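Local atomic coordinates of dihydropyrimidinase (Brevibacillus agri, PDB entry 3SFW), a protein that catalyses the reversible ring-opening hydrolysis of dihydropyrimidines to N-carbamoyl-beta-amino acids, probably at the two-zinc site characteristic of its amidohydrolase family. Residues V69-F74 with H316-F321; E136-V141 with K174-L179; T46-L51 with L395-V400; V240-A245 with P290-W295; D24-V29 with L431-F436. All coordinates share one frame; numbering follows the deposited sequence.

Contact 1. Residues V69-F74 with H316-F321; sequences VTSDNF and HCPFNF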
# COMPACT_ATOMS: atom_id res chain seq x y z
N VAL A 69 11.89 21.68 35.61
CA VAL A 69 11.17 22.70 34.78
C VAL A 69 12.07 23.04 33.61
O VAL A 69 13.26 23.19 33.80
CB VAL A 69 10.86 23.96 35.58
CG1 VAL A 69 10.20 25.05 34.70
CG2 VAL A 69 9.95 23.61 36.75
N THR A 70 11.51 23.21 32.40
CA THR A 70 12.40 23.50 31.26
C THR A 70 13.17 24.78 31.49
O THR A 70 12.67 25.75 32.13
CB THR A 70 11.68 23.51 29.88
OG1 THR A 70 10.62 24.51 29.89
CG2 THR A 70 11.11 22.20 29.58
N SER A 71 14.39 24.85 30.93
CA SER A 71 15.31 25.86 31.38
C SER A 71 15.14 27.19 30.70
O SER A 71 15.67 28.16 31.17
CB SER A 71 16.77 25.39 31.24
OG SER A 71 17.11 25.25 29.89
N ASP A 72 14.42 27.26 29.56
CA ASP A 72 14.02 28.56 29.03
C ASP A 72 12.65 28.91 29.55
O ASP A 72 11.76 28.07 29.51
CB ASP A 72 13.93 28.52 27.48
CG ASP A 72 15.26 28.83 26.80
OD1 ASP A 72 15.99 29.75 27.23
OD2 ASP A 72 15.52 28.18 25.77
N ASN A 73 12.47 30.15 30.00
CA ASN A 73 11.13 30.64 30.30
C ASN A 73 10.62 31.46 29.12
O ASN A 73 11.18 31.37 28.02
CB ASN A 73 11.12 31.45 31.62
CG ASN A 73 12.03 32.69 31.59
OD1 ASN A 73 12.28 33.34 32.64
ND2 ASN A 73 12.52 33.04 30.44
N PHE A 74 9.50 32.16 29.29
CA PHE A 74 8.95 32.89 28.14
C PHE A 74 9.83 34.02 27.68
O PHE A 74 9.87 34.31 26.51
CB PHE A 74 7.51 33.37 28.37
CG PHE A 74 6.50 32.34 27.99
CD1 PHE A 74 6.27 31.24 28.83
CD2 PHE A 74 5.81 32.43 26.77
CE1 PHE A 74 5.36 30.21 28.49
CE2 PHE A 74 4.95 31.37 26.36
CZ PHE A 74 4.69 30.29 27.23
N HIS A 316 10.83 22.51 21.26
CA HIS A 316 11.84 23.09 22.18
C HIS A 316 11.42 22.75 23.62
O HIS A 316 10.36 23.17 24.08
CB HIS A 316 11.86 24.61 22.03
CG HIS A 316 12.94 25.27 22.84
ND1 HIS A 316 14.28 25.00 22.62
CD2 HIS A 316 12.89 26.18 23.83
CE1 HIS A 316 15.01 25.71 23.47
NE2 HIS A 316 14.18 26.42 24.23
N CYS A 317 12.27 22.02 24.34
CA CYS A 317 11.87 21.51 25.65
C CYS A 317 13.23 21.33 26.42
O CYS A 317 13.63 20.20 26.70
CB CYS A 317 11.10 20.19 25.46
SG CYS A 317 10.26 19.60 26.99
N PRO A 318 13.93 22.44 26.69
CA PRO A 318 15.35 22.36 27.07
C PRO A 318 15.57 22.01 28.56
O PRO A 318 14.84 22.51 29.44
CB PRO A 318 15.87 23.76 26.75
CG PRO A 318 14.65 24.64 27.06
CD PRO A 318 13.52 23.84 26.44
N PHE A 319 16.57 21.18 28.81
CA PHE A 319 17.06 20.95 30.18
C PHE A 319 18.57 20.97 30.11
O PHE A 319 19.17 20.35 29.21
CB PHE A 319 16.61 19.56 30.64
CG PHE A 319 15.11 19.39 30.69
CD1 PHE A 319 14.38 19.89 31.78
CD2 PHE A 319 14.42 18.76 29.65
CE1 PHE A 319 12.97 19.78 31.82
CE2 PHE A 319 13.00 18.60 29.69
CZ PHE A 319 12.29 19.07 30.81
N ASN A 320 19.20 21.65 31.06
CA ASN A 320 20.64 21.62 31.15
C ASN A 320 21.17 20.19 31.27
O ASN A 320 20.60 19.34 31.95
CB ASN A 320 21.12 22.44 32.35
CG ASN A 320 20.87 23.89 32.17
OD1 ASN A 320 21.52 24.53 31.35
ND2 ASN A 320 19.88 24.43 32.90
N PHE A 321 22.33 19.97 30.68
CA PHE A 321 23.04 18.71 30.83
C PHE A 321 23.46 18.55 32.29
O PHE A 321 23.21 17.50 32.90
CB PHE A 321 24.29 18.74 29.97
CG PHE A 321 25.05 17.42 29.99
CD1 PHE A 321 24.40 16.23 29.75
CD2 PHE A 321 26.41 17.40 30.27
CE1 PHE A 321 25.09 15.02 29.75
CE2 PHE A 321 27.10 16.19 30.25
CZ PHE A 321 26.44 15.01 29.99

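Contact 2. Residues E136-V141 with K174-L179; sequences ELESVV and KELGAL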
# COMPACT_ATOMS: atom_id res chain seq x y z
N GLU A 136 -16.67 22.97 28.66
CA GLU A 136 -15.71 24.04 28.81
C GLU A 136 -15.02 24.42 27.51
O GLU A 136 -14.61 25.57 27.33
CB GLU A 136 -14.66 23.64 29.85
CG GLU A 136 -14.11 24.77 30.55
CD GLU A 136 -13.16 24.44 31.70
OE1 GLU A 136 -12.92 23.28 32.11
OE2 GLU A 136 -12.58 25.41 32.13
N LEU A 137 -14.86 23.44 26.63
CA LEU A 137 -14.11 23.68 25.37
C LEU A 137 -14.77 24.73 24.49
O LEU A 137 -14.12 25.36 23.67
CB LEU A 137 -13.91 22.36 24.60
CG LEU A 137 -12.81 21.47 25.20
CD1 LEU A 137 -12.82 20.12 24.50
CD2 LEU A 137 -11.44 22.19 25.02
N GLU A 138 -16.09 24.93 24.64
CA GLU A 138 -16.74 25.92 23.79
C GLU A 138 -16.19 27.34 23.94
O GLU A 138 -15.76 27.97 22.95
CB GLU A 138 -18.28 25.91 23.96
CG GLU A 138 -18.95 26.83 22.95
CD GLU A 138 -20.47 26.76 23.04
OE1 GLU A 138 -21.00 26.81 24.18
OE2 GLU A 138 -21.11 26.58 21.99
N SER A 139 -16.05 27.81 25.17
CA SER A 139 -15.46 29.15 25.34
C SER A 139 -13.97 29.11 25.15
O SER A 139 -13.37 30.12 24.78
CB SER A 139 -15.82 29.73 26.71
OG SER A 139 -15.27 28.93 27.73
N VAL A 140 -13.35 27.97 25.40
CA VAL A 140 -11.90 27.87 25.10
C VAL A 140 -11.66 28.18 23.63
O VAL A 140 -10.78 29.01 23.29
CB VAL A 140 -11.32 26.46 25.45
CG1 VAL A 140 -9.84 26.31 24.89
CG2 VAL A 140 -11.31 26.24 27.00
N VAL A 141 -12.40 27.50 22.75
CA VAL A 141 -12.21 27.67 21.31
C VAL A 141 -12.68 29.04 20.83
O VAL A 141 -11.94 29.78 20.14
CB VAL A 141 -12.92 26.53 20.55
CG1 VAL A 141 -12.95 26.81 19.03
CG2 VAL A 141 -12.29 25.17 20.89
N LYS A 174 -14.37 18.60 16.03
CA LYS A 174 -15.05 18.79 14.76
C LYS A 174 -16.25 19.73 14.94
O LYS A 174 -16.46 20.63 14.12
CB LYS A 174 -15.54 17.48 14.16
CG LYS A 174 -16.14 17.76 12.76
CD LYS A 174 -17.21 16.78 12.38
CE LYS A 174 -17.79 17.11 10.96
NZ LYS A 174 -16.71 17.41 9.95
N GLU A 175 -16.98 19.55 16.03
CA GLU A 175 -18.16 20.41 16.28
C GLU A 175 -17.73 21.88 16.41
O GLU A 175 -18.48 22.77 16.00
CB GLU A 175 -18.85 20.03 17.60
CG GLU A 175 -19.55 18.69 17.63
CD GLU A 175 -20.13 18.39 19.03
OE1 GLU A 175 -20.46 17.20 19.28
OE2 GLU A 175 -20.20 19.31 19.89
N LEU A 176 -16.59 22.13 17.07
CA LEU A 176 -16.22 23.49 17.48
C LEU A 176 -15.26 24.15 16.52
O LEU A 176 -15.09 25.38 16.55
CB LEU A 176 -15.56 23.48 18.88
CG LEU A 176 -16.50 23.05 20.04
CD1 LEU A 176 -15.65 22.93 21.32
CD2 LEU A 176 -17.59 24.10 20.26
N GLY A 177 -14.73 23.37 15.57
CA GLY A 177 -13.73 23.89 14.66
C GLY A 177 -12.32 23.95 15.26
O GLY A 177 -11.58 24.91 15.05
N ALA A 178 -11.97 22.93 16.05
CA ALA A 178 -10.60 22.84 16.55
C ALA A 178 -9.83 21.79 15.79
O ALA A 178 -10.39 20.78 15.37
CB ALA A 178 -10.58 22.51 18.08
N LEU A 179 -8.51 21.97 15.79
CA LEU A 179 -7.58 20.96 15.24
C LEU A 179 -7.07 20.14 16.44
O LEU A 179 -6.78 20.72 17.50
CB LEU A 179 -6.38 21.71 14.62
CG LEU A 179 -5.25 20.85 14.02
CD1 LEU A 179 -5.78 20.00 12.90
CD2 LEU A 179 -4.19 21.81 13.55

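Contact 3. Residues T46-L51 with L395-V400; sequences TGYYLL and LFDPTV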
# COMPACT_ATOMS: atom_id res chain seq x y z
N THR A 46 20.25 45.07 1.21
CA THR A 46 21.11 44.57 0.15
C THR A 46 21.75 43.24 0.54
O THR A 46 22.34 43.11 1.63
CB THR A 46 22.27 45.61 -0.19
OG1 THR A 46 21.69 46.87 -0.52
CG2 THR A 46 23.09 45.14 -1.39
N GLY A 47 21.64 42.25 -0.36
CA GLY A 47 22.25 40.94 -0.14
C GLY A 47 21.46 40.03 0.81
O GLY A 47 21.89 38.91 1.12
N TYR A 48 20.31 40.49 1.26
CA TYR A 48 19.48 39.65 2.16
C TYR A 48 18.22 39.17 1.45
O TYR A 48 17.64 39.89 0.59
CB TYR A 48 19.05 40.44 3.42
CG TYR A 48 20.20 41.02 4.25
CD1 TYR A 48 21.47 40.44 4.26
CD2 TYR A 48 19.99 42.18 4.98
CE1 TYR A 48 22.51 41.01 5.05
CE2 TYR A 48 21.00 42.73 5.76
CZ TYR A 48 22.24 42.16 5.78
OH TYR A 48 23.20 42.73 6.61
N TYR A 49 17.70 38.05 1.93
CA TYR A 49 16.29 37.73 1.80
C TYR A 49 15.44 38.41 2.91
O TYR A 49 15.87 38.51 4.06
CB TYR A 49 16.08 36.22 1.95
CG TYR A 49 16.60 35.40 0.81
CD1 TYR A 49 16.27 35.71 -0.51
CD2 TYR A 49 17.45 34.31 1.05
CE1 TYR A 49 16.76 34.94 -1.56
CE2 TYR A 49 17.94 33.53 0.01
CZ TYR A 49 17.65 33.89 -1.28
OH TYR A 49 18.11 33.08 -2.30
N LEU A 50 14.24 38.86 2.54
CA LEU A 50 13.20 39.21 3.53
C LEU A 50 12.29 37.99 3.60
O LEU A 50 11.60 37.66 2.62
CB LEU A 50 12.37 40.40 3.07
CG LEU A 50 12.99 41.79 3.08
CD1 LEU A 50 14.19 41.87 2.27
CD2 LEU A 50 12.00 42.91 2.70
N LEU A 51 12.25 37.35 4.77
CA LEU A 51 11.40 36.16 5.00
C LEU A 51 10.28 36.51 5.93
O LEU A 51 10.48 37.30 6.86
CB LEU A 51 12.24 35.05 5.66
CG LEU A 51 13.52 34.67 4.90
CD1 LEU A 51 14.32 33.62 5.67
CD2 LEU A 51 13.15 34.14 3.51
N LEU A 395 15.41 39.58 8.19
CA LEU A 395 16.41 39.85 7.19
C LEU A 395 17.47 38.76 7.32
O LEU A 395 18.10 38.63 8.38
CB LEU A 395 17.05 41.23 7.45
CG LEU A 395 16.13 42.46 7.37
CD1 LEU A 395 16.96 43.74 7.17
CD2 LEU A 395 15.08 42.34 6.38
N PHE A 396 17.59 37.93 6.27
CA PHE A 396 18.37 36.68 6.36
C PHE A 396 19.49 36.72 5.30
O PHE A 396 19.22 37.00 4.10
CB PHE A 396 17.43 35.48 6.10
CG PHE A 396 18.09 34.15 6.27
CD1 PHE A 396 18.17 33.55 7.54
CD2 PHE A 396 18.54 33.44 5.16
CE1 PHE A 396 18.78 32.30 7.70
CE2 PHE A 396 19.10 32.16 5.31
CZ PHE A 396 19.21 31.59 6.57
N ASP A 397 20.74 36.55 5.74
CA ASP A 397 21.88 36.51 4.83
C ASP A 397 22.29 35.08 4.50
O ASP A 397 22.80 34.35 5.33
CB ASP A 397 23.07 37.31 5.40
CG ASP A 397 24.24 37.43 4.43
OD1 ASP A 397 24.30 36.65 3.47
OD2 ASP A 397 25.11 38.32 4.64
N PRO A 398 21.93 34.62 3.29
CA PRO A 398 22.09 33.19 2.97
C PRO A 398 23.57 32.78 2.74
O PRO A 398 23.88 31.59 2.64
CB PRO A 398 21.28 33.05 1.67
CG PRO A 398 21.40 34.43 1.01
CD PRO A 398 21.40 35.41 2.15
N THR A 399 24.47 33.76 2.67
CA THR A 399 25.88 33.48 2.27
C THR A 399 26.83 33.21 3.45
O THR A 399 27.90 32.61 3.28
CB THR A 399 26.48 34.65 1.44
OG1 THR A 399 26.62 35.81 2.25
CG2 THR A 399 25.58 34.97 0.27
N VAL A 400 26.43 33.61 4.64
CA VAL A 400 27.30 33.54 5.81
C VAL A 400 27.52 32.09 6.22
O VAL A 400 26.57 31.33 6.44
CB VAL A 400 26.69 34.34 6.98
CG1 VAL A 400 27.48 34.15 8.28
CG2 VAL A 400 26.50 35.84 6.59
O HOH W 1 24.44 38.18 0.91

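Contact 4. Residues V240-A245 with P290-W295; sequences VSCADA and PLREKW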
# COMPACT_ATOMS: atom_id res chain seq x y z
N VAL A 240 6.57 13.94 13.71
CA VAL A 240 6.68 12.67 12.95
C VAL A 240 8.19 12.36 12.75
O VAL A 240 8.94 13.23 12.28
CB VAL A 240 5.95 12.81 11.57
CG1 VAL A 240 6.16 11.53 10.70
CG2 VAL A 240 4.47 13.05 11.79
N SER A 241 8.66 11.19 13.23
CA SER A 241 10.12 10.97 13.22
C SER A 241 10.55 9.86 12.29
O SER A 241 11.76 9.64 12.08
CB SER A 241 10.63 10.64 14.64
OG SER A 241 10.23 9.33 15.05
N CYS A 242 9.60 9.06 11.82
CA CYS A 242 9.98 7.82 11.15
C CYS A 242 9.12 7.47 9.96
O CYS A 242 7.98 7.96 9.80
CB CYS A 242 9.99 6.64 12.12
SG CYS A 242 8.37 6.18 12.79
N ALA A 243 9.71 6.66 9.08
CA ALA A 243 9.04 6.27 7.84
C ALA A 243 7.73 5.53 8.09
O ALA A 243 6.75 5.75 7.37
CB ALA A 243 10.00 5.39 6.95
N ASP A 244 7.66 4.75 9.17
CA ASP A 244 6.44 4.01 9.49
C ASP A 244 5.27 5.01 9.62
O ASP A 244 4.19 4.79 9.05
CB ASP A 244 6.64 3.27 10.80
CG ASP A 244 5.53 2.27 11.11
OD1 ASP A 244 5.86 1.23 11.71
OD2 ASP A 244 4.33 2.53 10.84
N ALA A 245 5.51 6.10 10.33
CA ALA A 245 4.48 7.12 10.53
C ALA A 245 4.20 7.90 9.25
O ALA A 245 3.02 8.18 8.91
CB ALA A 245 4.84 8.04 11.66
N PRO A 290 12.15 8.97 20.06
CA PRO A 290 13.62 9.04 20.09
C PRO A 290 14.19 9.30 18.70
O PRO A 290 13.55 9.02 17.68
CB PRO A 290 14.01 7.64 20.58
CG PRO A 290 12.87 6.73 20.06
CD PRO A 290 11.61 7.62 20.14
N LEU A 291 15.46 9.67 18.65
CA LEU A 291 16.20 9.69 17.38
C LEU A 291 16.18 8.30 16.75
O LEU A 291 16.08 7.29 17.47
CB LEU A 291 17.64 10.15 17.67
CG LEU A 291 17.76 11.61 18.07
CD1 LEU A 291 19.24 11.99 18.29
CD2 LEU A 291 17.16 12.51 16.96
N ARG A 292 16.21 8.26 15.41
CA ARG A 292 15.92 7.07 14.60
C ARG A 292 17.15 6.69 13.78
O ARG A 292 18.09 7.49 13.60
CB ARG A 292 14.77 7.37 13.61
CG ARG A 292 13.48 7.86 14.30
CD ARG A 292 13.03 6.79 15.36
NE ARG A 292 11.62 6.99 15.78
CZ ARG A 292 11.01 6.25 16.71
NH1 ARG A 292 11.65 5.22 17.30
NH2 ARG A 292 9.73 6.48 17.01
N GLU A 293 17.11 5.50 13.22
CA GLU A 293 18.15 5.09 12.25
C GLU A 293 18.19 6.13 11.15
O GLU A 293 17.16 6.62 10.71
CB GLU A 293 17.79 3.72 11.68
CG GLU A 293 17.96 2.60 12.69
CD GLU A 293 17.47 1.22 12.20
OE1 GLU A 293 16.64 1.12 11.26
OE2 GLU A 293 17.69 0.25 12.95
N LYS A 294 19.39 6.47 10.70
CA LYS A 294 19.58 7.65 9.88
C LYS A 294 18.76 7.59 8.57
O LYS A 294 18.37 8.64 8.04
CB LYS A 294 21.07 7.80 9.55
CG LYS A 294 21.40 9.11 8.82
CD LYS A 294 22.93 9.31 8.74
CE LYS A 294 23.26 10.45 7.76
NZ LYS A 294 22.76 11.82 8.26
N TRP A 295 18.54 6.39 8.04
CA TRP A 295 17.76 6.29 6.78
C TRP A 295 16.37 6.95 6.86
O TRP A 295 15.82 7.36 5.82
CB TRP A 295 17.61 4.83 6.30
CG TRP A 295 16.73 3.97 7.15
CD1 TRP A 295 17.14 3.19 8.20
CD2 TRP A 295 15.32 3.76 7.01
NE1 TRP A 295 16.06 2.48 8.71
CE2 TRP A 295 14.93 2.84 8.02
CE3 TRP A 295 14.34 4.28 6.17
CZ2 TRP A 295 13.61 2.43 8.18
CZ3 TRP A 295 13.04 3.80 6.29
CH2 TRP A 295 12.68 2.92 7.30

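Contact 5. Residues D24-V29 with L431-F436; sequences DGEKVV and LSRGAF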
# COMPACT_ATOMS: atom_id res chain seq x y z
N ASP A 24 4.15 50.70 8.22
CA ASP A 24 3.65 51.89 8.94
C ASP A 24 3.03 51.38 10.23
O ASP A 24 2.11 50.58 10.21
CB ASP A 24 2.59 52.63 8.10
CG ASP A 24 2.18 54.00 8.71
OD1 ASP A 24 2.67 54.37 9.78
OD2 ASP A 24 1.40 54.72 8.07
N GLY A 25 3.68 51.67 11.35
CA GLY A 25 3.16 51.14 12.59
C GLY A 25 3.47 49.63 12.67
O GLY A 25 4.61 49.23 12.53
N GLU A 26 2.43 48.81 12.87
CA GLU A 26 2.64 47.37 13.14
C GLU A 26 2.55 46.52 11.87
O GLU A 26 2.77 45.31 11.93
CB GLU A 26 1.61 46.88 14.14
CG GLU A 26 1.70 47.58 15.52
CD GLU A 26 1.04 46.75 16.61
OE1 GLU A 26 -0.03 46.21 16.38
OE2 GLU A 26 1.64 46.59 17.66
N LYS A 27 2.19 47.14 10.76
CA LYS A 27 1.70 46.41 9.57
C LYS A 27 2.41 46.82 8.29
O LYS A 27 2.93 47.95 8.15
CB LYS A 27 0.20 46.64 9.42
CG LYS A 27 -0.59 45.70 10.35
CD LYS A 27 -2.05 45.92 10.23
CE LYS A 27 -2.75 45.37 11.43
NZ LYS A 27 -4.22 45.70 11.29
N VAL A 28 2.50 45.88 7.36
CA VAL A 28 3.00 46.21 6.04
C VAL A 28 1.91 46.96 5.29
O VAL A 28 0.75 46.55 5.33
CB VAL A 28 3.33 44.92 5.27
CG1 VAL A 28 3.71 45.26 3.81
CG2 VAL A 28 4.51 44.17 5.98
N VAL A 29 2.26 48.12 4.71
CA VAL A 29 1.26 48.94 4.00
C VAL A 29 1.52 49.09 2.50
O VAL A 29 0.59 49.42 1.74
CB VAL A 29 1.07 50.36 4.65
CG1 VAL A 29 0.51 50.20 6.07
CG2 VAL A 29 2.36 51.14 4.61
N LEU A 431 12.11 41.79 12.81
CA LEU A 431 11.03 42.70 13.23
C LEU A 431 9.83 41.90 13.68
O LEU A 431 9.48 40.87 13.04
CB LEU A 431 10.61 43.57 12.06
CG LEU A 431 11.74 44.51 11.58
CD1 LEU A 431 11.93 44.38 10.07
CD2 LEU A 431 11.42 45.99 11.95
N SER A 432 9.17 42.40 14.72
CA SER A 432 7.90 41.84 15.23
C SER A 432 6.87 42.99 15.30
O SER A 432 7.11 43.97 16.00
CB SER A 432 8.10 41.19 16.60
OG SER A 432 6.85 40.90 17.22
N ARG A 433 5.79 42.91 14.52
CA ARG A 433 4.83 44.02 14.44
C ARG A 433 5.52 45.38 14.20
O ARG A 433 5.21 46.38 14.83
CB ARG A 433 3.89 44.02 15.67
CG ARG A 433 2.74 42.98 15.54
CD ARG A 433 1.79 42.85 16.77
NE ARG A 433 2.47 42.34 17.96
CZ ARG A 433 3.14 43.08 18.85
NH1 ARG A 433 2.96 44.40 18.94
NH2 ARG A 433 3.86 42.46 19.79
N GLY A 434 6.49 45.37 13.29
CA GLY A 434 7.13 46.59 12.80
C GLY A 434 8.21 47.15 13.73
O GLY A 434 8.84 48.15 13.40
N ALA A 435 8.39 46.54 14.90
CA ALA A 435 9.49 46.96 15.79
C ALA A 435 10.61 45.96 15.75
O ALA A 435 10.38 44.75 15.83
CB ALA A 435 8.97 47.16 17.26
N PHE A 436 11.85 46.44 15.77
CA PHE A 436 12.99 45.52 15.80
C PHE A 436 13.04 44.78 17.12
O PHE A 436 12.83 45.41 18.19
CB PHE A 436 14.29 46.28 15.62
CG PHE A 436 14.58 46.66 14.20
CD1 PHE A 436 14.40 47.97 13.78
CD2 PHE A 436 15.07 45.71 13.30
CE1 PHE A 436 14.64 48.32 12.45
CE2 PHE A 436 15.34 46.03 12.00
CZ PHE A 436 15.16 47.34 11.57

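Contact 1. Residues V69-F74 with H316-F321
Thr70 and Ser71 face Pro318 and Phe319 across two irregular loops whose end-to-end directions stand 109° apart, tied by a 2.8 Å hydrogen bond from Ser71 N to Pro318 O. Thr70 CA adds a CA-H...O contact to the same oxygen at 3.2 Å. Proline suits the place through its ring, whose CG packs 3.6 Å from Asp72 N while CD meets Thr70 CB, and it brings no backbone N-H that would need a partner. Thr70 is used on both branches: methyl CG2 meets Phe319 CZ at 3.6 Å and Cys317 SG at 3.8 Å, while OG1 bonds to His60 O and Met63 N.

His316 places CG anti to its backbone N (chi1 -174°), and its NE2 donates to the anti lone pair of Asp72 OD2 at 2.7 Å, close to the ring plane. ND1 is held by Ile341 N, and Asp72 OD1 by Thr76 and Asn412, so both buried groups are gripped at two ends.

Asp315, just before His316, and His60 are zinc ligands, which puts the contact beside the metal centre. Segment 69-74 leads from strand 68-69 into helix 74-83; segment 316-321 leads toward helix 321-325, where Gln324 packs on Phe319.

Contact 2. Residues E136-V141 with K174-L179
Leu176 gives up more surface here than any other residue, spreading its two methyls over the flank of the helix that carries Leu137, Glu138 and Val141. Its CG lies anti to the carbonyl carbon (chi1 -66°), and from there the branches divide the work. CD1 lies 3.8 Å from Leu137 CB and also rests on the backbone, 3.7 Å from Leu137 O. That oxygen is already engaged inside the helix, where it accepts from Val141 N, so a methyl can lie against it without displacing a polar partner. CD2 turns to Glu138 and meets its CG at 4.1 Å, the two side chains crossing at about a right angle; the acid contributes only its aliphatic stem to this meeting.

Val141, one turn further on, is the second large contributor. Its beta-branched shape gives two methyls close to the backbone: CG1 approaches Leu176 O at 3.6 Å, and CG2 touches both Leu176 CD1 at 4.1 Å and Ala178 CB at 4.2 Å. Between these partners the chain leaves helix 163-176 at Gly177, whose backbone angles (phi 80°, psi 39°) would press a side chain against the preceding carbonyl oxygen. Glycine therefore suits the exit, and small Ala178 follows, its methyl pointing back toward Val141.

Helices 131-142 and 163-176 are thus packed together in a manner consistent with the outer helical layer of a TIM barrel. Methyls pack on methyls and on backbone carbonyls, with no polar bond between the segments, so the contact should rest on dispersion and on water excluded from Val141, Leu137 and Ala178, with Glu138 at the solvent side.

Contact 3. Residues T46-L51 with L395-V400
Tyr48 sets CG beside its backbone N (chi1 -57°), and from there the ring goes on to meet Asp397 CB and Leu395 CB; Phe396 sets CG anti to its own N (chi1 -175°), with CB and CG beside Leu51 CD1. These groups flank an antiparallel strand pair. Strands 49-59 and 393-403 belong to one mixed sheet, consistent with the beta-rich domain that accompanies the TIM barrel in this family and is built from both ends of the chain. Tyr49 and Phe396 form a hydrogen-bonded pair, with Tyr49 N to Phe396 O at 2.8 Å and Phe396 N to Tyr49 O at 2.9 Å. Leu50 and Leu395 follow as a non-hydrogen-bonded pair.

Alternation sorts the side chains. On one face Leu50 and Leu395 lie side by side, CG of the first 3.9 Å from CD2 of the second, a natural use of leucine on a buried sheet surface. On the other face the rings of Tyr49 and Phe396 approach at their edges, and Tyr49 CE2 rests 3.7 Å from Pro398 CG. Leu51 extends this apolar patch, its CD1 reaching Phe396 CB at 3.6 Å.

Tyr48 and Asp397 cross obliquely, Tyr48 CD1 lying 3.7 Å from Asp397 CB, with OD2 at the ring edge. Asp397 OD1 accepts from Thr399 N, an Asx turn, and also from the Thr399 hydroxyl, both from the same face of the carboxylate, stabilising the corner where the strand turns. A water bridges the segments, donating to Gly47 O at 2.7 Å and to Asp397 OD1.

Contact 4. Residues V240-A245 with P290-W295
Arg292 sends its side chain across to Ser241, linking two loop regions of the amidohydrolase TIM barrel: one runs from the zinc ligand His239 into helix 243-254, the other leads toward helix 295-305. CB begins the journey beside the backbone, 4.1 Å from Ser241 O. CG comes closer to that carbonyl oxygen, at 3.3 Å. The chain then bends at chi2 (-56°), placing CD where it passes Ser241 OG at 3.8 Å. NE makes the polar contact, donating to Ser241 OG at 2.8 Å along a nearly straight line (162°), with the oxygen close to the guanidinium plane.

Beyond NE the group is fastened on other sides. NH2 forms a salt bridge with Glu217 OE1, the same carboxylate oxygen to which Ser241 OG is hydrogen-bonded, so serine, arginine and glutamate make a compact polar cluster. NH1 bonds to Arg212 O, while Pro290 CD covers part of one guanidinium face. With three N-H-bearing nitrogens engaged, arginine is well suited to this buried place, and the nearby acid probably offsets its charge. Serine suits its own position by being short enough to set its hydroxyl at the guanidinium edge, in plane, while also reaching Glu217.

Cys242, the N-cap residue of helix 243-254, adds a looser contact from CB to NE. At Ala243 the contact turns apolar: its CB lies 3.5 Å from Trp295 CZ3. The far edge of that indole is anchored within its own segment, Trp295 NE1 donating in its ring plane to the anti lone pair of Glu293 OE1 at 2.9 Å.

Contact 5. Residues D24-V29 with L431-F436
Glu26 and Arg433 bring two tight turns face to face, their CA atoms 4.2 Å apart: a type II' turn from Asp24 to Lys27 and a type I' turn from Ser432 to Ala435. Paired CA-H...O contacts join the backbones, Glu26 CA to Arg433 O at 3.2 Å and Arg433 CA to Glu26 O at 3.5 Å. Gly25 has positive phi in the first turn, Arg433 and Gly434 in the second; Gly434 CA lies 3.7 Å from Gly25 O, where a side chain would clash.

The long side chains run side by side in the same direction, Glu26 extended beyond CG and Arg433 bent at chi3 (-66°), which places NE. They end in a salt bridge, Arg433 NH1 to Glu26 OE2 at 2.9 Å; the oxygen lies in the guanidinium plane, but the nitrogen stands above the carboxylate plane. Arg451 pairs with Glu26 OE1, while Asp119 OD1 and Ala449 O hold Arg433 NH2. Arg451 also comes close to Arg433, and the neighbouring acids probably offset the like charges.

The contact joins hairpin 20-24/27-32 to hairpin 422-432/435-439, the two hairpins belonging to different sheets. At Val29, strand 27-32 also makes backbone hydrogen bonds to a second subunit.

Overall arrangement
Contacts 1 and 4 are buried, with centres about 24 Å apart; the Cys317 side chain of contact 1 comes within about 6 Å of a zinc ion, the Pro290 side chain of contact 4 within about 10 Å. Both rely on polar groups with several partners, histidine and carboxylate in the former, arginine, serine and glutamate in the latter. Contact 2, also buried, joins a helix to the end of another mainly by aliphatic packing. Contacts 3 and 5 are partly buried, on the same side of the chain's centre, and share a sheet through neighbouring strands 393-403 and 422-432. Contact 3 is true strand pairing with apolar faces, whereas contact 5 joins turns of two sheets through an ion pair.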